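Local coordinates for CurK, CurL fusion protein (Moorea producens 3L, PDB 4MYZ) that joins two docking domains whose pairing probably links successive modules, CurK and CurL, of the curacin A polyketide synthase, at residues E19-I33 with A56-K70. Residues are numbered along the deposited sequence; the frame is centred on the assembly and turned at random.
Sequences EASVLQEIEALEKLI and ALQRALIALKDARSK
The docking interface of this engineered fusion brings the CurK segment E19-I33, on helix 15-32, against the CurL segment A56-K70, on helix 56-71; the helices run the same way, crossing at 30°, with the segment axes 9.5 Å apart at closest approach. The chain link is artificial, but the pairing is consistent with a class 2 docking complex of the two modules. I26 is a knob in a hole formed by A56, R59, A60 and A63. With CG1 anti to its carbonyl carbon (chi1 -67°) and the chain extended, its CD1 reaches the CurL backbone, 3.6 Å from A60 N, while CG1 lies 3.9 Å from A63 CB. Alanine suits A56, A60 and A63 because a lone methyl lets the larger CurK side chains come close to the helix. V22 CG1 meets A60 CB at 4.1 Å, and L29 CD2 meets A63 CB at 4.0 Å. Trimming the I26 side chain to an alanine is likely to leave the hole between A60 and A63 unfilled. At the margin, L23 CD2 packs 3.8 Å from R59 CD, using the aliphatic part of the arginine. I33 ends the row with CD1 3.6 Å from A67 N. No direct hydrogen bond joins the helices; one water accepts from A56 N and is weakly bound to E19 OE1. The pair packs against a second subunit, where E25 forms a salt bridge with R68 of that subunit and L29 touches its L71, so helices 15-32 and 56-71 both help build the dimer.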
ATOM      1  N   GLU B  19       7.139  -2.610   8.890  1.00 23.20           N
ATOM      2  CA  GLU B  19       7.257  -3.477   7.717  1.00 22.42           C
ATOM      3  C   GLU B  19       6.413  -4.739   7.863  1.00 23.09           C
ATOM      4  O   GLU B  19       5.699  -5.111   6.927  1.00 23.45           O
ATOM      5  CB  GLU B  19       8.731  -3.815   7.445  1.00 22.75           C
ATOM      6  CG  GLU B  19       9.568  -2.643   7.003  1.00 23.44           C
ATOM      7  CD  GLU B  19      11.040  -2.914   6.920  1.00 26.73           C
ATOM      8  OE1 GLU B  19      11.456  -4.085   7.050  1.00 29.83           O
ATOM      9  OE2 GLU B  19      11.819  -1.947   6.733  1.00 28.55           O
ATOM     10  N   ALA B  20       6.476  -5.399   9.011  1.00 24.44           N
ATOM     11  CA  ALA B  20       5.691  -6.601   9.243  1.00 25.03           C
ATOM     12  C   ALA B  20       4.201  -6.326   9.169  1.00 25.09           C
ATOM     13  O   ALA B  20       3.451  -7.113   8.588  1.00 25.44           O
ATOM     14  CB  ALA B  20       6.027  -7.210  10.574  1.00 26.57           C
ATOM     15  N   SER B  21       3.775  -5.204   9.749  1.00 24.84           N
ATOM     16  CA  SER B  21       2.371  -4.852   9.758  1.00 26.42           C
ATOM     17  C   SER B  21       1.862  -4.551   8.338  1.00 24.85           C
ATOM     18  O   SER B  21       0.736  -4.920   7.983  1.00 26.16           O
ATOM     19  CB  SER B  21       2.135  -3.646  10.647  1.00 28.24           C
ATOM     20  OG  SER B  21       2.348  -3.969  12.023  1.00 32.68           O
ATOM     21  N   VAL B  22       2.673  -3.857   7.542  1.00 23.37           N
ATOM     22  CA  VAL B  22       2.348  -3.612   6.150  1.00 22.93           C
ATOM     23  C   VAL B  22       2.158  -4.950   5.420  1.00 22.63           C
ATOM     24  O   VAL B  22       1.210  -5.139   4.664  1.00 23.76           O
ATOM     25  CB  VAL B  22       3.428  -2.730   5.516  1.00 22.09           C
ATOM     26  CG1 VAL B  22       3.382  -2.775   3.994  1.00 23.07           C
ATOM     27  CG2 VAL B  22       3.260  -1.316   6.027  1.00 23.96           C
ATOM     28  N   LEU B  23       3.084  -5.871   5.612  1.00 22.60           N
ATOM     29  CA  LEU B  23       2.993  -7.164   4.930  1.00 23.08           C
ATOM     30  C   LEU B  23       1.734  -7.935   5.330  1.00 24.25           C
ATOM     31  O   LEU B  23       1.057  -8.544   4.498  1.00 25.50           O
ATOM     32  CB  LEU B  23       4.248  -8.000   5.155  1.00 24.03           C
ATOM     33  CG  LEU B  23       5.499  -7.443   4.516  1.00 24.34           C
ATOM     34  CD1 LEU B  23       6.736  -8.184   5.001  1.00 26.77           C
ATOM     35  CD2 LEU B  23       5.439  -7.559   3.005  1.00 26.53           C
ATOM     36  N   GLN B  24       1.404  -7.895   6.617  1.00 25.72           N
ATOM     37  CA  GLN B  24       0.175  -8.531   7.075  1.00 27.83           C
ATOM     38  C   GLN B  24      -1.058  -7.911   6.416  1.00 28.00           C
ATOM     39  O   GLN B  24      -2.013  -8.604   6.047  1.00 28.32           O
ATOM     40  CB  GLN B  24       0.052  -8.415   8.590  1.00 30.71           C
ATOM     41  CG  GLN B  24       1.050  -9.233   9.408  1.00 35.60           C
ATOM     42  CD  GLN B  24       1.151  -8.688  10.840  1.00 41.91           C
ATOM     43  OE1 GLN B  24       0.242  -8.010  11.324  1.00 47.53           O
ATOM     44  NE2 GLN B  24       2.272  -8.938  11.497  1.00 49.68           N
ATOM     45  N   GLU B  25      -1.075  -6.593   6.273  1.00 26.57           N
ATOM     46  CA  GLU B  25      -2.201  -5.966   5.612  1.00 28.43           C
ATOM     47  C   GLU B  25      -2.273  -6.325   4.138  1.00 27.04           C
ATOM     48  O   GLU B  25      -3.367  -6.525   3.618  1.00 28.54           O
ATOM     49  CB  GLU B  25      -2.182  -4.453   5.776  1.00 30.90           C
ATOM     50  CG  GLU B  25      -3.553  -3.833   5.747  1.00 36.12           C
ATOM     51  CD  GLU B  25      -4.428  -4.234   6.940  1.00 38.17           C
ATOM     52  OE1 GLU B  25      -5.640  -4.256   6.758  1.00 46.73           O
ATOM     53  OE2 GLU B  25      -3.907  -4.487   8.054  1.00 41.96           O
ATOM     54  N   ILE B  26      -1.115  -6.431   3.477  1.00 25.55           N
ATOM     55  CA  ILE B  26      -1.086  -6.824   2.062  1.00 25.82           C
ATOM     56  C   ILE B  26      -1.646  -8.238   1.871  1.00 27.27           C
ATOM     57  O   ILE B  26      -2.413  -8.494   0.938  1.00 28.40           O
ATOM     58  CB  ILE B  26       0.332  -6.713   1.486  1.00 24.85           C
ATOM     59  CG1 ILE B  26       0.772  -5.248   1.434  1.00 24.34           C
ATOM     60  CG2 ILE B  26       0.382  -7.313   0.109  1.00 25.93           C
ATOM     61  CD1 ILE B  26       2.212  -5.040   1.089  1.00 24.51           C
ATOM     62  N   GLU B  27      -1.235  -9.168   2.738  1.00 27.58           N
ATOM     63  CA  GLU B  27      -1.792 -10.532   2.702  1.00 30.55           C
ATOM     64  C   GLU B  27      -3.324 -10.510   2.798  1.00 30.60           C
ATOM     65  O   GLU B  27      -4.023 -11.199   2.035  1.00 32.81           O
ATOM     66  CB  GLU B  27      -1.221 -11.365   3.849  1.00 31.14           C
ATOM     67  CG  GLU B  27      -1.823 -12.764   3.985  1.00 33.45           C
ATOM     68  CD  GLU B  27      -1.524 -13.683   2.813  1.00 35.34           C
ATOM     69  OE1 GLU B  27      -0.532 -13.447   2.089  1.00 35.91           O
ATOM     70  OE2 GLU B  27      -2.317 -14.632   2.604  1.00 41.91           O
ATOM     71  N   ALA B  28      -3.874  -9.726   3.730  1.00 29.85           N
ATOM     72  CA  ALA B  28      -5.314  -9.655   3.887  1.00 31.59           C
ATOM     73  C   ALA B  28      -5.985  -9.084   2.631  1.00 31.99           C
ATOM     74  O   ALA B  28      -7.047  -9.533   2.223  1.00 33.68           O
ATOM     75  CB  ALA B  28      -5.650  -8.809   5.094  1.00 31.90           C
ATOM     76  N   LEU B  29      -5.379  -8.057   2.060  1.00 31.37           N
ATOM     77  CA  LEU B  29      -5.900  -7.428   0.856  1.00 32.98           C
ATOM     78  C   LEU B  29      -5.858  -8.378  -0.326  1.00 37.59           C
ATOM     79  O   LEU B  29      -6.796  -8.398  -1.132  1.00 37.47           O
ATOM     80  CB  LEU B  29      -5.100  -6.161   0.581  1.00 33.07           C
ATOM     81  CG  LEU B  29      -5.424  -5.204  -0.540  1.00 36.56           C
ATOM     82  CD1 LEU B  29      -6.794  -4.614  -0.298  1.00 38.10           C
ATOM     83  CD2 LEU B  29      -4.363  -4.119  -0.565  1.00 38.17           C
ATOM     84  N   GLU B  30      -4.825  -9.204  -0.424  1.00 38.76           N
ATOM     85  CA  GLU B  30      -4.730 -10.187  -1.510  1.00 44.27           C
ATOM     86  C   GLU B  30      -5.791 -11.264  -1.408  1.00 46.37           C
ATOM     87  O   GLU B  30      -6.267 -11.786  -2.426  1.00 48.24           O
ATOM     88  CB  GLU B  30      -3.356 -10.842  -1.546  1.00 46.71           C
ATOM     89  CG  GLU B  30      -2.292  -9.958  -2.161  1.00 47.44           C
ATOM     90  CD  GLU B  30      -1.023 -10.712  -2.520  1.00 49.31           C
ATOM     91  OE1 GLU B  30      -0.992 -11.962  -2.422  1.00 52.44           O
ATOM     92  OE2 GLU B  30      -0.045 -10.043  -2.909  1.00 50.87           O
ATOM     93  N   LYS B  31      -6.144 -11.627  -0.184  1.00 47.80           N
ATOM     94  CA  LYS B  31      -7.260 -12.537   0.019  1.00 50.51           C
ATOM     95  C   LYS B  31      -8.559 -11.957  -0.534  1.00 52.75           C
ATOM     96  O   LYS B  31      -9.435 -12.726  -0.939  1.00 53.48           O
ATOM     97  CB  LYS B  31      -7.423 -12.907   1.497  1.00 53.05           C
ATOM     98  CG  LYS B  31      -6.308 -13.792   2.036  1.00 55.45           C
ATOM     99  CD  LYS B  31      -6.802 -14.769   3.096  1.00 60.40           C
ATOM    100  CE  LYS B  31      -5.713 -15.753   3.514  1.00 62.88           C
ATOM    101  NZ  LYS B  31      -5.474 -16.840   2.516  1.00 65.31           N
ATOM    102  N   LEU B  32      -8.693 -10.623  -0.564  1.00 49.43           N
ATOM    103  CA  LEU B  32      -9.897  -9.980  -1.118  1.00 49.31           C
ATOM    104  C   LEU B  32      -9.882  -9.806  -2.631  1.00 52.45           C
ATOM    105  O   LEU B  32     -10.848 -10.171  -3.299  1.00 56.19           O
ATOM    106  CB  LEU B  32     -10.165  -8.605  -0.479  1.00 46.48           C
ATOM    107  CG  LEU B  32     -10.426  -8.620   1.025  1.00 44.95           C
ATOM    108  CD1 LEU B  32     -10.542  -7.199   1.554  1.00 43.56           C
ATOM    109  CD2 LEU B  32     -11.697  -9.402   1.331  1.00 45.81           C
ATOM    110  N   ILE B  33      -8.810  -9.226  -3.158  1.00 51.04           N
ATOM    111  CA  ILE B  33      -8.665  -8.924  -4.580  1.00 53.22           C
ATOM    112  C   ILE B  33      -8.309 -10.214  -5.293  1.00 55.66           C
ATOM    113  O   ILE B  33      -8.698 -10.419  -6.433  1.00 63.48           O
ATOM    114  CB  ILE B  33      -7.513  -7.915  -4.858  1.00 53.99           C
ATOM    115  CG1 ILE B  33      -7.721  -6.605  -4.092  1.00 52.77           C
ATOM    116  CG2 ILE B  33      -7.396  -7.639  -6.359  1.00 57.23           C
ATOM    117  CD1 ILE B  33      -6.681  -5.547  -4.387  1.00 52.17           C
ATOM    118  N   ALA B  56       9.039  -4.441   1.852  1.00 21.34           N
ATOM    119  CA  ALA B  56       7.659  -4.118   2.206  1.00 21.55           C
ATOM    120  C   ALA B  56       7.126  -2.901   1.443  1.00 21.44           C
ATOM    121  O   ALA B  56       5.986  -2.896   1.019  1.00 21.61           O
ATOM    122  CB  ALA B  56       7.526  -3.891   3.709  1.00 23.05           C
ATOM    123  N   LEU B  57       7.944  -1.873   1.269  1.00 21.74           N
ATOM    124  CA  LEU B  57       7.475  -0.680   0.584  1.00 22.07           C
ATOM    125  C   LEU B  57       7.210  -0.969  -0.895  1.00 21.39           C
ATOM    126  O   LEU B  57       6.274  -0.455  -1.477  1.00 21.04           O
ATOM    127  CB  LEU B  57       8.471   0.493   0.750  1.00 24.31           C
ATOM    128  CG  LEU B  57       7.964   1.858   0.243  1.00 26.32           C
ATOM    129  CD1 LEU B  57       6.700   2.297   0.923  1.00 27.12           C
ATOM    130  CD2 LEU B  57       9.121   2.862   0.446  1.00 29.66           C
ATOM    131  N   GLN B  58       8.052  -1.784  -1.509  1.00 20.09           N
ATOM    132  CA  GLN B  58       7.825  -2.202  -2.902  1.00 20.23           C
ATOM    133  C   GLN B  58       6.536  -2.993  -3.004  1.00 20.34           C
ATOM    134  O   GLN B  58       5.733  -2.776  -3.931  1.00 20.89           O
ATOM    135  CB  GLN B  58       8.998  -3.030  -3.420  1.00 21.12           C
ATOM    136  CG  GLN B  58      10.227  -2.165  -3.740  1.00 21.59           C
ATOM    137  CD  GLN B  58      11.479  -2.975  -4.012  1.00 23.16           C
ATOM    138  OE1 GLN B  58      11.702  -4.028  -3.448  1.00 23.54           O
ATOM    139  NE2 GLN B  58      12.378  -2.381  -4.809  1.00 27.54           N
ATOM    140  N   ARG B  59       6.356  -3.963  -2.101  1.00 20.44           N
ATOM    141  CA  ARG B  59       5.106  -4.709  -2.107  1.00 20.73           C
ATOM    142  C   ARG B  59       3.894  -3.809  -1.858  1.00 20.68           C
ATOM    143  O   ARG B  59       2.819  -4.033  -2.413  1.00 21.09           O
ATOM    144  CB  ARG B  59       5.129  -5.868  -1.124  1.00 21.94           C
ATOM    145  CG  ARG B  59       6.120  -6.956  -1.433  1.00 22.93           C
ATOM    146  CD  ARG B  59       5.706  -8.204  -0.689  1.00 24.28           C
ATOM    147  NE  ARG B  59       6.595  -9.349  -0.853  1.00 26.05           N
ATOM    148  CZ  ARG B  59       6.533 -10.220  -1.843  1.00 27.21           C
ATOM    149  NH1 ARG B  59       5.677 -10.066  -2.839  1.00 29.79           N
ATOM    150  NH2 ARG B  59       7.342 -11.278  -1.819  1.00 29.14           N
ATOM    151  N   ALA B  60       4.067  -2.795  -1.019  1.00 20.16           N
ATOM    152  CA  ALA B  60       2.981  -1.850  -0.731  1.00 20.67           C
ATOM    153  C   ALA B  60       2.588  -1.112  -1.977  1.00 21.01           C
ATOM    154  O   ALA B  60       1.397  -0.909  -2.193  1.00 21.93           O
ATOM    155  CB  ALA B  60       3.346  -0.884   0.353  1.00 22.10           C
ATOM    156  N   LEU B  61       3.537  -0.677  -2.797  1.00 20.32           N
ATOM    157  CA  LEU B  61       3.187   0.020  -4.033  1.00 21.18           C
ATOM    158  C   LEU B  61       2.329  -0.879  -4.923  1.00 21.02           C
ATOM    159  O   LEU B  61       1.335  -0.450  -5.478  1.00 21.97           O
ATOM    160  CB  LEU B  61       4.454   0.473  -4.764  1.00 21.64           C
ATOM    161  CG  LEU B  61       4.210   1.173  -6.099  1.00 22.94           C
ATOM    162  CD1 LEU B  61       3.271   2.347  -5.937  1.00 23.93           C
ATOM    163  CD2 LEU B  61       5.541   1.560  -6.725  1.00 24.74           C
ATOM    164  N   ILE B  62       2.769  -2.130  -5.079  1.00 21.42           N
ATOM    165  CA  ILE B  62       2.015  -3.075  -5.938  1.00 22.32           C
ATOM    166  C   ILE B  62       0.589  -3.256  -5.384  1.00 21.66           C
ATOM    167  O   ILE B  62      -0.386  -3.208  -6.146  1.00 22.91           O
ATOM    168  CB  ILE B  62       2.767  -4.409  -6.044  1.00 23.15           C
ATOM    169  CG1 ILE B  62       4.059  -4.214  -6.834  1.00 24.41           C
ATOM    170  CG2 ILE B  62       1.909  -5.477  -6.676  1.00 24.43           C
ATOM    171  CD1 ILE B  62       5.030  -5.355  -6.722  1.00 26.24           C
ATOM    172  N   ALA B  63       0.467  -3.429  -4.075  1.00 21.83           N
ATOM    173  CA  ALA B  63      -0.824  -3.686  -3.455  1.00 22.49           C
ATOM    174  C   ALA B  63      -1.730  -2.468  -3.554  1.00 22.19           C
ATOM    175  O   ALA B  63      -2.951  -2.627  -3.769  1.00 23.09           O
ATOM    176  CB  ALA B  63      -0.614  -4.066  -2.000  1.00 23.22           C
ATOM    177  N   LEU B  64      -1.179  -1.274  -3.375  1.00 21.84           N
ATOM    178  CA  LEU B  64      -1.965  -0.038  -3.491  1.00 22.30           C
ATOM    179  C   LEU B  64      -2.478   0.124  -4.908  1.00 22.67           C
ATOM    180  O   LEU B  64      -3.644   0.530  -5.127  1.00 23.24           O
ATOM    181  CB  LEU B  64      -1.148   1.193  -3.034  1.00 23.03           C
ATOM    182  CG  LEU B  64      -0.866   1.245  -1.537  1.00 24.27           C
ATOM    183  CD1 LEU B  64       0.290   2.202  -1.283  1.00 25.28           C
ATOM    184  CD2 LEU B  64      -2.130   1.609  -0.769  1.00 26.47           C
ATOM    185  N   LYS B  65      -1.630  -0.165  -5.880  1.00 22.51           N
ATOM    186  CA  LYS B  65      -2.025  -0.079  -7.280  1.00 24.09           C
ATOM    187  C   LYS B  65      -3.140  -1.071  -7.576  1.00 24.16           C
ATOM    188  O   LYS B  65      -4.110  -0.729  -8.286  1.00 25.17           O
ATOM    189  CB  LYS B  65      -0.856  -0.312  -8.217  1.00 25.48           C
ATOM    190  CG  LYS B  65       0.131   0.833  -8.283  1.00 28.04           C
ATOM    191  CD  LYS B  65       1.302   0.459  -9.183  1.00 32.33           C
ATOM    192  CE  LYS B  65       0.967   0.610 -10.650  1.00 38.22           C
ATOM    193  NZ  LYS B  65       1.016   2.038 -11.078  1.00 42.09           N
ATOM    194  N   ASP B  66      -3.008  -2.289  -7.073  1.00 24.02           N
ATOM    195  CA  ASP B  66      -4.044  -3.311  -7.271  1.00 25.66           C
ATOM    196  C   ASP B  66      -5.362  -2.858  -6.622  1.00 25.09           C
ATOM    197  O   ASP B  66      -6.446  -3.007  -7.214  1.00 25.90           O
ATOM    198  CB  ASP B  66      -3.625  -4.660  -6.693  1.00 28.36           C
ATOM    199  CG  ASP B  66      -2.517  -5.348  -7.496  1.00 32.88           C
ATOM    200  OD1 ASP B  66      -2.332  -5.011  -8.681  1.00 38.22           O
ATOM    201  OD2 ASP B  66      -1.833  -6.213  -6.897  1.00 38.69           O
ATOM    202  N   ALA B  67      -5.307  -2.345  -5.402  1.00 24.00           N
ATOM    203  CA  ALA B  67      -6.522  -1.876  -4.712  1.00 24.05           C
ATOM    204  C   ALA B  67      -7.160  -0.738  -5.492  1.00 24.68           C
ATOM    205  O   ALA B  67      -8.375  -0.715  -5.653  1.00 25.55           O
ATOM    206  CB  ALA B  67      -6.213  -1.433  -3.301  1.00 25.12           C
ATOM    207  N   ARG B  68      -6.361   0.208  -5.961  1.00 24.28           N
ATOM    208  CA  ARG B  68      -6.898   1.357  -6.727  1.00 26.41           C
ATOM    209  C   ARG B  68      -7.544   0.878  -8.014  1.00 27.35           C
ATOM    210  O   ARG B  68      -8.652   1.326  -8.361  1.00 26.72           O
ATOM    211  CB  ARG B  68      -5.778   2.369  -7.044  1.00 27.97           C
ATOM    212  CG  ARG B  68      -6.256   3.559  -7.913  1.00 31.86           C
ATOM    213  CD  ARG B  68      -5.076   4.333  -8.466  1.00 35.86           C
ATOM    214  NE  ARG B  68      -5.477   5.355  -9.433  1.00 43.25           N
ATOM    215  CZ  ARG B  68      -4.633   6.234  -9.968  1.00 47.27           C
ATOM    216  NH1 ARG B  68      -5.088   7.146 -10.826  1.00 51.65           N
ATOM    217  NH2 ARG B  68      -3.337   6.217  -9.644  1.00 47.05           N
ATOM    218  N   SER B  69      -6.930  -0.054  -8.711  1.00 26.91           N
ATOM    219  CA  SER B  69      -7.471  -0.544  -9.967  1.00 29.92           C
ATOM    220  C   SER B  69      -8.822  -1.181  -9.752  1.00 28.99           C
ATOM    221  O   SER B  69      -9.754  -0.955 -10.541  1.00 30.02           O
ATOM    222  CB  SER B  69      -6.539  -1.525 -10.630  1.00 33.42           C
ATOM    223  OG  SER B  69      -5.368  -0.855 -11.059  1.00 39.18           O
ATOM    224  N   LYS B  70      -8.967  -1.948  -8.692  1.00 27.01           N
ATOM    225  CA  LYS B  70     -10.256  -2.562  -8.432  1.00 27.80           C
ATOM    226  C   LYS B  70     -11.296  -1.517  -7.990  1.00 27.02           C
ATOM    227  O   LYS B  70     -12.459  -1.501  -8.469  1.00 26.70           O
ATOM    228  CB  LYS B  70     -10.136  -3.646  -7.386  1.00 29.27           C
ATOM    229  CG  LYS B  70     -11.480  -4.293  -7.108  1.00 32.74           C
ATOM    230  CD  LYS B  70     -11.357  -5.649  -6.476  1.00 36.45           C
ATOM    231  CE  LYS B  70     -12.736  -6.193  -6.167  1.00 39.13           C
ATOM    232  NZ  LYS B  70     -12.894  -7.561  -6.693  1.00 42.89           N
TER
HETATM  233  O   HOH W   1      10.941  -5.204   4.094  1.00 33.18           O
HETATM  234  O   HOH W   2     -12.413 -10.160  -5.192  1.00 58.51           O